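Local coordinates for probable cell division protein WhiA (Thermotoga maritima, PDB 3HYI), which probably takes part in cell division and chromosome segregation as a DNA-binding protein built from a degenerate LAGLIDADG homing endonuclease domain and a helix-turn-helix domain, at residues A[233-238]-A[282-287]; A[110-115]-A[153-158]. All blocks are in the same frame, centred on the assembly; numbering follows the deposited sequence.

Interaction 1: A[233-238]-A[282-287]; sequences ELIKEN and KRIIKI
Ile235 meets Ile284 and Ile287 with the tip of its side chain, and these three isoleucines make up the whole contact between the two helical segments. The CD1 methyl of Ile235 settles 3.6 Å from CG2 of Ile284 and 4.0 Å from CG2 of Ile287, so that one methyl rests against the branch methyls of two residues almost one helical turn apart. All three share one arrangement, CG2 anti to the backbone N and CG1 anti to the carbonyl carbon (chi1 -68° in Ile235); in Ile235 it is CG1 and the extended chain that carry CD1 across, whereas the partners meet it with CG2. It crosses each partner side chain at about a right angle. The same methyl also lies 3.5 Å from the backbone oxygen O of Ile284, in van der Waals contact. No hydrogen bond joins the segments, whose backbones come nearest at the CA atoms of Ile235 and Ile287, 7.8 Å apart.

Against this tight apolar spot, the far side of 233-238 is loose: Lys236, Glu237 and Asn238 are exposed, and the outer atoms of Glu237 are not modelled. There the amide of Asn238 folds back, ND2 donating to Leu234 O at 2.7 Å, while Asn238 N reaches that oxygen from the opposite face of its carbonyl plane. Leu241 also touches Ile235, and Val251 and Leu248 of helix 246-257 touch Ile284 and Ile287 respectively. Long helix 207-238 thus packs against helix 274-288, part of the predicted DNA-binding motif, in the hydrophobic core of a helix-turn-helix domain.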
loop_
_atom_site.group_PDB
_atom_site.type_symbol
_atom_site.label_atom_id
_atom_site.label_comp_id
_atom_site.label_asym_id
_atom_site.label_seq_id
_atom_site.Cartn_x
_atom_site.Cartn_y
_atom_site.Cartn_z
ATOM N N GLU A 233 19.645 -46.433 21.313
ATOM C CA GLU A 233 20.398 -47.046 22.413
ATOM C C GLU A 233 19.763 -48.364 22.854
ATOM O O GLU A 233 20.466 -49.337 23.112
ATOM C CB GLU A 233 20.480 -46.106 23.626
ATOM C CG GLU A 233 21.083 -44.721 23.366
ATOM C CD GLU A 233 22.595 -44.696 23.360
ATOM O OE1 GLU A 233 23.213 -45.721 22.992
ATOM O OE2 GLU A 233 23.167 -43.637 23.713
ATOM N N LEU A 234 18.436 -48.379 22.957
ATOM C CA LEU A 234 17.694 -49.586 23.339
ATOM C C LEU A 234 17.901 -50.715 22.334
ATOM O O LEU A 234 18.135 -51.861 22.721
ATOM C CB LEU A 234 16.198 -49.281 23.466
ATOM C CG LEU A 234 15.770 -48.466 24.687
ATOM C CD1 LEU A 234 14.350 -47.959 24.515
ATOM C CD2 LEU A 234 15.891 -49.291 25.962
ATOM N N ILE A 235 17.812 -50.379 21.049
ATOM C CA ILE A 235 18.001 -51.346 19.965
ATOM C C ILE A 235 19.427 -51.889 19.967
ATOM O O ILE A 235 19.642 -53.089 19.787
ATOM C CB ILE A 235 17.708 -50.712 18.582
ATOM C CG1 ILE A 235 16.218 -50.396 18.438
ATOM C CG2 ILE A 235 18.145 -51.641 17.450
ATOM C CD1 ILE A 235 15.903 -49.507 17.251
ATOM N N LYS A 236 20.391 -50.991 20.163
ATOM C CA LYS A 236 21.801 -51.367 20.232
ATOM C C LYS A 236 22.042 -52.347 21.373
ATOM O O LYS A 236 22.741 -53.349 21.207
ATOM C CB LYS A 236 22.679 -50.123 20.415
ATOM C CG LYS A 236 24.161 -50.427 20.559
ATOM C CD LYS A 236 25.005 -49.166 20.487
ATOM C CE LYS A 236 26.432 -49.439 20.939
ATOM N NZ LYS A 236 27.377 -48.386 20.468
ATOM N N GLU A 237 21.450 -52.051 22.526
ATOM C CA GLU A 237 21.583 -52.897 23.710
ATOM C C GLU A 237 20.918 -54.266 23.534
ATOM O O GLU A 237 21.500 -55.287 23.905
ATOM C CB GLU A 237 20.984 -52.186 24.930
ATOM C CG GLU A 237 21.070 -52.982 26.223
ATOM N N ASN A 238 19.717 -54.279 22.953
ATOM C CA ASN A 238 18.852 -55.470 22.964
ATOM C C ASN A 238 18.926 -56.384 21.734
ATOM O O ASN A 238 18.768 -57.596 21.869
ATOM C CB ASN A 238 17.400 -55.051 23.212
ATOM C CG ASN A 238 17.174 -54.565 24.633
ATOM O OD1 ASN A 238 17.018 -55.366 25.552
ATOM N ND2 ASN A 238 17.163 -53.251 24.820
ATOM N N LYS A 282 11.351 -42.500 12.676
ATOM C CA LYS A 282 10.052 -42.902 13.234
ATOM C C LYS A 282 9.909 -44.426 13.284
ATOM O O LYS A 282 9.390 -44.977 14.257
ATOM C CB LYS A 282 8.902 -42.300 12.426
ATOM C CG LYS A 282 8.821 -40.784 12.496
ATOM N N ARG A 283 10.370 -45.100 12.232
ATOM C CA ARG A 283 10.395 -46.563 12.200
ATOM C C ARG A 283 11.295 -47.142 13.287
ATOM O O ARG A 283 10.942 -48.128 13.936
ATOM C CB ARG A 283 10.877 -47.070 10.841
ATOM C CG ARG A 283 9.865 -46.909 9.721
ATOM C CD ARG A 283 10.113 -47.926 8.615
ATOM N NE ARG A 283 11.137 -47.485 7.667
ATOM C CZ ARG A 283 11.965 -48.289 6.999
ATOM N NH1 ARG A 283 11.947 -49.610 7.175
ATOM N NH2 ARG A 283 12.841 -47.765 6.154
ATOM N N ILE A 284 12.463 -46.530 13.462
ATOM C CA ILE A 284 13.420 -46.956 14.479
ATOM C C ILE A 284 12.811 -46.832 15.878
ATOM O O ILE A 284 12.949 -47.731 16.704
ATOM C CB ILE A 284 14.737 -46.148 14.381
ATOM C CG1 ILE A 284 15.532 -46.588 13.149
ATOM C CG2 ILE A 284 15.580 -46.327 15.636
ATOM C CD1 ILE A 284 16.693 -45.672 12.807
ATOM N N ILE A 285 12.128 -45.721 16.129
ATOM C CA ILE A 285 11.425 -45.510 17.397
ATOM C C ILE A 285 10.310 -46.546 17.602
ATOM O O ILE A 285 10.139 -47.068 18.706
ATOM C CB ILE A 285 10.851 -44.078 17.485
ATOM C CG1 ILE A 285 11.989 -43.065 17.644
ATOM C CG2 ILE A 285 9.876 -43.945 18.651
ATOM C CD1 ILE A 285 11.548 -41.623 17.484
ATOM N N LYS A 286 9.565 -46.838 16.537
ATOM C CA LYS A 286 8.532 -47.884 16.556
ATOM C C LYS A 286 9.126 -49.246 16.936
ATOM O O LYS A 286 8.541 -49.982 17.732
ATOM C CB LYS A 286 7.814 -47.948 15.194
ATOM C CG LYS A 286 7.052 -49.244 14.880
ATOM C CD LYS A 286 5.862 -49.478 15.802
ATOM C CE LYS A 286 5.200 -50.816 15.497
ATOM N NZ LYS A 286 3.973 -51.059 16.309
ATOM N N ILE A 287 10.287 -49.570 16.370
ATOM C CA ILE A 287 10.991 -50.815 16.694
ATOM C C ILE A 287 11.469 -50.849 18.151
ATOM O O ILE A 287 11.408 -51.890 18.801
ATOM C CB ILE A 287 12.192 -51.049 15.741
ATOM C CG1 ILE A 287 11.689 -51.438 14.346
ATOM C CG2 ILE A 287 13.115 -52.137 16.279
ATOM C CD1 ILE A 287 12.773 -51.473 13.290
#

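Interaction 2: A[110-115]-A[153-158]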
loop_
_atom_site.group_PDB
_atom_site.type_symbol
_atom_site.label_atom_id
_atom_site.label_comp_id
_atom_site.label_asym_id
_atom_site.label_seq_id
_atom_site.Cartn_x
_atom_site.Cartn_y
_atom_site.Cartn_z
ATOM N N LEU A 110 -7.376 28.559 1.575
ATOM C CA LEU A 110 -7.197 28.695 0.126
ATOM C C LEU A 110 -6.409 27.517 -0.445
ATOM O O LEU A 110 -6.743 26.995 -1.508
ATOM C CB LEU A 110 -6.481 30.005 -0.217
ATOM C CG LEU A 110 -7.201 31.301 0.168
ATOM C CD1 LEU A 110 -6.290 32.509 -0.050
ATOM C CD2 LEU A 110 -8.498 31.456 -0.621
ATOM N N PHE A 111 -5.369 27.101 0.271
ATOM C CA PHE A 111 -4.512 26.007 -0.179
ATOM C C PHE A 111 -5.233 24.658 -0.228
ATOM O O PHE A 111 -5.014 23.870 -1.148
ATOM C CB PHE A 111 -3.267 25.907 0.702
ATOM C CG PHE A 111 -2.333 24.806 0.298
ATOM C CD1 PHE A 111 -1.689 24.848 -0.932
ATOM C CD2 PHE A 111 -2.103 23.726 1.138
ATOM C CE1 PHE A 111 -0.826 23.835 -1.317
ATOM C CE2 PHE A 111 -1.240 22.710 0.763
ATOM C CZ PHE A 111 -0.601 22.764 -0.468
ATOM N N VAL A 112 -6.089 24.395 0.755
ATOM C CA VAL A 112 -6.851 23.145 0.788
ATOM C C VAL A 112 -7.807 23.041 -0.398
ATOM O O VAL A 112 -7.958 21.975 -0.987
ATOM C CB VAL A 112 -7.631 22.996 2.107
ATOM C CG1 VAL A 112 -8.660 21.884 2.008
ATOM C CG2 VAL A 112 -6.668 22.725 3.243
ATOM N N SER A 113 -8.437 24.159 -0.745
ATOM C CA SER A 113 -9.332 24.221 -1.894
ATOM C C SER A 113 -8.573 24.048 -3.210
ATOM O O SER A 113 -9.050 23.372 -4.118
ATOM C CB SER A 113 -10.092 25.547 -1.897
ATOM O OG SER A 113 -10.966 25.625 -0.785
ATOM N N PHE A 114 -7.394 24.663 -3.299
ATOM C CA PHE A 114 -6.502 24.500 -4.447
ATOM C C PHE A 114 -6.086 23.039 -4.605
ATOM O O PHE A 114 -6.097 22.505 -5.715
ATOM C CB PHE A 114 -5.270 25.397 -4.277
ATOM C CG PHE A 114 -4.302 25.351 -5.431
ATOM C CD1 PHE A 114 -4.645 25.884 -6.668
ATOM C CD2 PHE A 114 -3.034 24.807 -5.268
ATOM C CE1 PHE A 114 -3.747 25.858 -7.730
ATOM C CE2 PHE A 114 -2.132 24.778 -6.324
ATOM C CZ PHE A 114 -2.492 25.306 -7.558
ATOM N N LEU A 115 -5.729 22.400 -3.492
ATOM C CA LEU A 115 -5.377 20.976 -3.488
ATOM C C LEU A 115 -6.524 20.096 -3.972
ATOM O O LEU A 115 -6.304 19.151 -4.731
ATOM C CB LEU A 115 -4.962 20.514 -2.085
ATOM C CG LEU A 115 -3.535 20.806 -1.630
ATOM C CD1 LEU A 115 -3.360 20.297 -0.208
ATOM C CD2 LEU A 115 -2.512 20.170 -2.563
ATOM N N ASP A 153 4.685 22.614 5.046
ATOM C CA ASP A 153 4.492 23.696 6.017
ATOM C C ASP A 153 3.178 23.563 6.786
ATOM O O ASP A 153 3.161 23.655 8.014
ATOM C CB ASP A 153 4.530 25.064 5.321
ATOM C CG ASP A 153 5.900 25.401 4.745
ATOM O OD1 ASP A 153 5.952 26.165 3.756
ATOM O OD2 ASP A 153 6.922 24.909 5.271
ATOM N N PHE A 154 2.086 23.339 6.058
ATOM C CA PHE A 154 0.748 23.304 6.655
ATOM C C PHE A 154 0.400 21.971 7.315
ATOM O O PHE A 154 -0.175 21.954 8.400
ATOM C CB PHE A 154 -0.324 23.630 5.609
ATOM C CG PHE A 154 -0.313 25.065 5.139
ATOM C CD1 PHE A 154 -0.394 26.114 6.047
ATOM C CD2 PHE A 154 -0.258 25.365 3.784
ATOM C CE1 PHE A 154 -0.398 27.432 5.614
ATOM C CE2 PHE A 154 -0.265 26.684 3.345
ATOM C CZ PHE A 154 -0.334 27.717 4.262
ATOM N N PHE A 155 0.733 20.864 6.657
ATOM C CA PHE A 155 0.272 19.539 7.089
ATOM C C PHE A 155 1.390 18.553 7.441
ATOM O O PHE A 155 1.109 17.397 7.764
ATOM C CB PHE A 155 -0.619 18.935 6.001
ATOM C CG PHE A 155 -1.846 19.752 5.704
ATOM C CD1 PHE A 155 -2.952 19.691 6.541
ATOM C CD2 PHE A 155 -1.896 20.584 4.591
ATOM C CE1 PHE A 155 -4.087 20.443 6.277
ATOM C CE2 PHE A 155 -3.029 21.343 4.321
ATOM C CZ PHE A 155 -4.124 21.272 5.164
ATOM N N ASN A 156 2.644 19.002 7.389
ATOM C CA ASN A 156 3.803 18.123 7.602
ATOM C C ASN A 156 3.770 16.889 6.689
ATOM O O ASN A 156 4.183 15.798 7.084
ATOM C CB ASN A 156 3.898 17.708 9.077
ATOM C CG ASN A 156 5.255 17.125 9.436
ATOM O OD1 ASN A 156 6.293 17.747 9.210
ATOM N ND2 ASN A 156 5.251 15.926 10.007
ATOM N N ILE A 157 3.273 17.077 5.467
ATOM C CA ILE A 157 3.201 16.000 4.483
ATOM C C ILE A 157 4.449 16.046 3.610
ATOM O O ILE A 157 4.733 17.063 2.974
ATOM C CB ILE A 157 1.933 16.112 3.601
ATOM C CG1 ILE A 157 0.697 15.682 4.396
ATOM C CG2 ILE A 157 2.054 15.241 2.354
ATOM C CD1 ILE A 157 -0.621 15.911 3.667
ATOM N N ASN A 158 5.198 14.946 3.603
ATOM C CA ASN A 158 6.360 14.799 2.737
ATOM C C ASN A 158 5.934 14.182 1.414
ATOM O O ASN A 158 5.309 13.122 1.391
ATOM C CB ASN A 158 7.424 13.923 3.401
ATOM C CG ASN A 158 8.007 14.562 4.644
ATOM O OD1 ASN A 158 8.633 15.622 4.577
ATOM N ND2 ASN A 158 7.804 13.920 5.789
#
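Phe111 reaches across with its ring opposite the backbone N about the CA-CB bond (chi1 -180°), toward Phe154 and Phe155, both of which hold CG anti to the carbonyl carbon instead. Both rings reach helix 108-122 from the last turn of their helix, yet they meet it differently. Phe154 lies obliquely against Phe111, with ring centroids 5.6 Å apart and planes inclined at 37°; the nearest atoms are Phe111 CD2 and Phe154 CD2, at 3.6 Å. Phe155 makes a more distant approach, edge beside edge, CE2 standing 4.1 Å from Phe111 CD2 while the two side chains run past each other in opposite directions.

The edge of Phe155 also receives a methyl: CG2 of Val112 comes within 3.5 Å of Phe155 CZ, the side chains crossing at about a right angle. On one face of the Phe111 ring, toward its rim, sits CG of Leu115 from the next turn of its own helix. The contact is apolar throughout, buried at Phe111 and exposed at Phe154.

Just beyond Phe155 the chain turns through Asn156, the first residue to leave helical geometry, with positive phi. Within the LAGLIDADG-like domain, helix 108-122 thus packs against the C-terminal end of helix 141-155, with helix 25-39 touching Ser113 and Phe114 and helix 175-184 reaching Leu115 and Phe155; strand 160-163 follows shortly after the turn.

Interactions 1 and 2 belong to different domains on opposite sides of the chain's centre, with contact centres 75 Å apart and nearest atoms about 55 Å apart. They follow one another along the chain: 110-115 with 153-158 is complete before 233-238 with 282-287 begins. Each joins two helices through apolar side chains without a cross-segment hydrogen bond, but interaction 2 relies mainly on aromatic rings, with one valine methyl, and interaction 1 on isoleucines alone. Interaction 2 lies in the degenerate endonuclease-like part, interaction 1 in the predicted DNA-binding part, where a bound sodium ion is about 14 Å from the Ile284 side chain. Neither touches the other, consistent with separately packed domains joined by a linker.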